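Local coordinates for phosphoribosylaminoimidazole carboxylase (Bombyx mori, PDB 4JA0), which is a bifunctional enzyme of purine biosynthesis, probably joining AIR carboxylase and SAICAR synthetase activities in a single chain, at residues A[226-234]-A[247-255]. Numbering follows the deposited sequence.
Sequences LMVDKQVYR and VKRNFAWVK
Val228 packs against one turn of helix 241-257, its CG1 methyl 3.6 Å from Asn250 CB and 3.7 Å from Val254 CG2. CG1 stands anti to the backbone N (chi1 -155°), which directs it to the helix. Next to it, the Phe251 ring turns its edge to the backbone of the loop: Asp229 C lies 3.8 Å from Phe251 CE2, with Val228 O and Lys230 CA also along that rim. Val247 CG1 sits 3.9 Å above the plane of the same ring, displaced toward its rim. The other Val247 methyl, CG2, meets Val232 CG1 at 3.6 Å, the two valines passing side by side with their branches pointing opposite ways. Asp229 OD2 weakly caps the short helix by accepting from Gln231 N.

Toward solvent the packing thins. CE3 of Trp253, the exposed member, lies 3.9 Å from Val228 CG1, while Val228 CG2 touches CZ3 more loosely. Asn250 ND2 lies 3.8 Å from Val232 CG2, a polar group against a methyl. The contact sets the loop and the start of helix 231-235, part of the SAICAR synthetase region, against helix 241-257. Lys230 and Arg234 form salt bridges with Asp46, Val254 touches Trp216 of strand 216-220, and Phe251 leans on Ile59 of helix 57-74.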
loop_
_atom_site.group_PDB
_atom_site.type_symbol
_atom_site.label_atom_id
_atom_site.label_comp_id
_atom_site.label_asym_id
_atom_site.label_seq_id
_atom_site.Cartn_x
_atom_site.Cartn_y
_atom_site.Cartn_z
ATOM N N LEU A 226 23.625 43.947 40.957
ATOM C CA LEU A 226 23.432 45.050 40.018
ATOM C C LEU A 226 21.953 45.382 39.768
ATOM O O LEU A 226 21.646 46.115 38.817
ATOM C CB LEU A 226 24.109 44.740 38.681
ATOM C CG LEU A 226 25.634 44.610 38.716
ATOM C CD1 LEU A 226 26.193 44.087 37.397
ATOM C CD2 LEU A 226 26.238 45.944 39.063
ATOM N N MET A 227 21.056 44.862 40.620
ATOM C CA MET A 227 19.601 45.045 40.450
ATOM C C MET A 227 19.190 46.487 40.134
ATOM O O MET A 227 19.768 47.438 40.649
ATOM C CB MET A 227 18.834 44.528 41.674
ATOM C CG MET A 227 19.163 45.196 43.008
ATOM S SD MET A 227 18.167 44.595 44.420
ATOM C CE MET A 227 18.207 42.812 44.212
ATOM N N VAL A 228 18.184 46.640 39.284
ATOM C CA VAL A 228 17.811 47.957 38.771
ATOM C C VAL A 228 16.338 48.236 39.021
ATOM O O VAL A 228 15.788 49.242 38.561
ATOM C CB VAL A 228 18.092 48.072 37.248
ATOM C CG1 VAL A 228 18.305 49.512 36.854
ATOM C CG2 VAL A 228 19.314 47.303 36.891
ATOM N N ASP A 229 15.688 47.318 39.723
ATOM C CA ASP A 229 14.250 47.430 39.958
ATOM C C ASP A 229 13.936 48.135 41.280
ATOM O O ASP A 229 14.822 48.647 41.966
ATOM C CB ASP A 229 13.615 46.040 39.964
ATOM C CG ASP A 229 14.303 45.105 40.926
ATOM O OD1 ASP A 229 15.536 44.914 40.795
ATOM O OD2 ASP A 229 13.611 44.566 41.820
ATOM N N LYS A 230 12.658 48.126 41.631
ATOM C CA LYS A 230 12.140 48.723 42.861
ATOM C C LYS A 230 12.588 47.986 44.154
ATOM O O LYS A 230 12.211 48.364 45.264
ATOM C CB LYS A 230 10.604 48.775 42.750
ATOM C CG LYS A 230 9.859 49.591 43.790
ATOM C CD LYS A 230 8.420 49.102 43.877
ATOM C CE LYS A 230 7.698 49.702 45.055
ATOM N NZ LYS A 230 6.329 49.137 45.180
ATOM N N GLN A 231 13.403 46.946 44.018
ATOM C CA GLN A 231 13.937 46.275 45.194
ATOM C C GLN A 231 14.982 47.167 45.868
ATOM O O GLN A 231 15.176 47.110 47.083
ATOM C CB GLN A 231 14.544 44.916 44.832
ATOM C CG GLN A 231 14.805 44.009 46.034
ATOM C CD GLN A 231 13.546 43.746 46.862
ATOM O OE1 GLN A 231 12.445 43.640 46.316
ATOM N NE2 GLN A 231 13.707 43.638 48.180
ATOM N N VAL A 232 15.653 47.989 45.066
ATOM C CA VAL A 232 16.639 48.932 45.578
ATOM C C VAL A 232 15.978 49.865 46.580
ATOM O O VAL A 232 16.527 50.150 47.658
ATOM C CB VAL A 232 17.271 49.756 44.434
ATOM C CG1 VAL A 232 18.026 50.953 44.979
ATOM C CG2 VAL A 232 18.195 48.880 43.600
ATOM N N TYR A 233 14.779 50.319 46.226
ATOM C CA TYR A 233 14.019 51.202 47.099
ATOM C C TYR A 233 13.511 50.459 48.355
ATOM O O TYR A 233 13.526 51.013 49.454
ATOM C CB TYR A 233 12.867 51.847 46.316
ATOM C CG TYR A 233 11.954 52.712 47.157
ATOM C CD1 TYR A 233 10.675 52.283 47.494
ATOM C CD2 TYR A 233 12.374 53.957 47.626
ATOM C CE1 TYR A 233 9.843 53.073 48.261
ATOM C CE2 TYR A 233 11.537 54.757 48.402
ATOM C CZ TYR A 233 10.268 54.304 48.715
ATOM O OH TYR A 233 9.415 55.072 49.481
ATOM N N ARG A 234 13.085 49.209 48.204
ATOM C CA ARG A 234 12.620 48.427 49.349
ATOM C C ARG A 234 13.724 48.189 50.379
ATOM O O ARG A 234 13.471 48.203 51.586
ATOM C CB ARG A 234 12.069 47.074 48.900
ATOM C CG ARG A 234 10.790 47.142 48.110
ATOM C CD ARG A 234 10.328 45.744 47.732
ATOM N NE ARG A 234 9.117 45.775 46.913
ATOM C CZ ARG A 234 9.069 45.451 45.624
ATOM N NH1 ARG A 234 10.167 45.053 44.986
ATOM N NH2 ARG A 234 7.913 45.523 44.974
ATOM N N VAL A 247 17.712 55.617 42.526
ATOM C CA VAL A 247 16.517 54.896 42.084
ATOM C C VAL A 247 15.897 55.539 40.828
ATOM O O VAL A 247 15.454 54.827 39.925
ATOM C CB VAL A 247 15.473 54.791 43.242
ATOM C CG1 VAL A 247 14.130 54.248 42.757
ATOM C CG2 VAL A 247 16.018 53.909 44.345
ATOM N N LYS A 248 15.890 56.870 40.750
ATOM C CA LYS A 248 15.456 57.551 39.526
ATOM C C LYS A 248 16.418 57.256 38.392
ATOM O O LYS A 248 16.010 57.074 37.241
ATOM C CB LYS A 248 15.395 59.065 39.713
ATOM N N ARG A 249 17.705 57.234 38.718
ATOM C CA ARG A 249 18.715 57.008 37.708
ATOM C C ARG A 249 18.647 55.556 37.254
ATOM O O ARG A 249 18.893 55.257 36.082
ATOM C CB ARG A 249 20.119 57.393 38.213
ATOM N N ASN A 250 18.262 54.662 38.161
ATOM C CA ASN A 250 18.060 53.264 37.789
ATOM C C ASN A 250 16.881 53.047 36.846
ATOM O O ASN A 250 17.011 52.334 35.858
ATOM C CB ASN A 250 17.877 52.405 39.031
ATOM C CG ASN A 250 19.190 51.960 39.627
ATOM O OD1 ASN A 250 20.264 52.260 39.105
ATOM N ND2 ASN A 250 19.111 51.251 40.746
ATOM N N PHE A 251 15.753 53.690 37.129
ATOM C CA PHE A 251 14.555 53.520 36.311
ATOM C C PHE A 251 14.712 54.159 34.937
ATOM O O PHE A 251 14.114 53.694 33.966
ATOM C CB PHE A 251 13.317 54.112 37.003
ATOM C CG PHE A 251 12.853 53.338 38.219
ATOM C CD1 PHE A 251 11.638 53.640 38.820
ATOM C CD2 PHE A 251 13.621 52.302 38.752
ATOM C CE1 PHE A 251 11.195 52.927 39.932
ATOM C CE2 PHE A 251 13.192 51.590 39.869
ATOM C CZ PHE A 251 11.975 51.895 40.456
ATOM N N ALA A 252 15.492 55.238 34.861
ATOM C CA ALA A 252 15.746 55.917 33.591
ATOM C C ALA A 252 16.580 55.030 32.676
ATOM O O ALA A 252 16.339 54.971 31.465
ATOM C CB ALA A 252 16.441 57.255 33.816
ATOM N N TRP A 253 17.539 54.319 33.264
ATOM C CA TRP A 253 18.369 53.396 32.500
ATOM C C TRP A 253 17.509 52.307 31.866
ATOM O O TRP A 253 17.704 51.955 30.706
ATOM C CB TRP A 253 19.453 52.777 33.386
ATOM C CG TRP A 253 20.398 51.867 32.634
ATOM C CD1 TRP A 253 21.463 52.242 31.860
ATOM C CD2 TRP A 253 20.370 50.437 32.605
ATOM N NE1 TRP A 253 22.091 51.134 31.345
ATOM C CE2 TRP A 253 21.439 50.013 31.790
ATOM C CE3 TRP A 253 19.535 49.475 33.175
ATOM C CZ2 TRP A 253 21.691 48.664 31.534
ATOM C CZ3 TRP A 253 19.795 48.141 32.921
ATOM C CH2 TRP A 253 20.861 47.750 32.109
ATOM N N VAL A 254 16.575 51.767 32.639
ATOM C CA VAL A 254 15.664 50.759 32.138
ATOM C C VAL A 254 14.745 51.303 31.036
ATOM O O VAL A 254 14.558 50.640 30.019
ATOM C CB VAL A 254 14.829 50.149 33.288
ATOM C CG1 VAL A 254 13.664 49.350 32.739
ATOM C CG2 VAL A 254 15.714 49.280 34.188
ATOM N N LYS A 255 14.172 52.495 31.227
ATOM C CA LYS A 255 13.333 53.116 30.187
ATOM C C LYS A 255 14.130 53.297 28.907
ATOM O O LYS A 255 13.597 53.177 27.802
ATOM C CB LYS A 255 12.782 54.470 30.640
#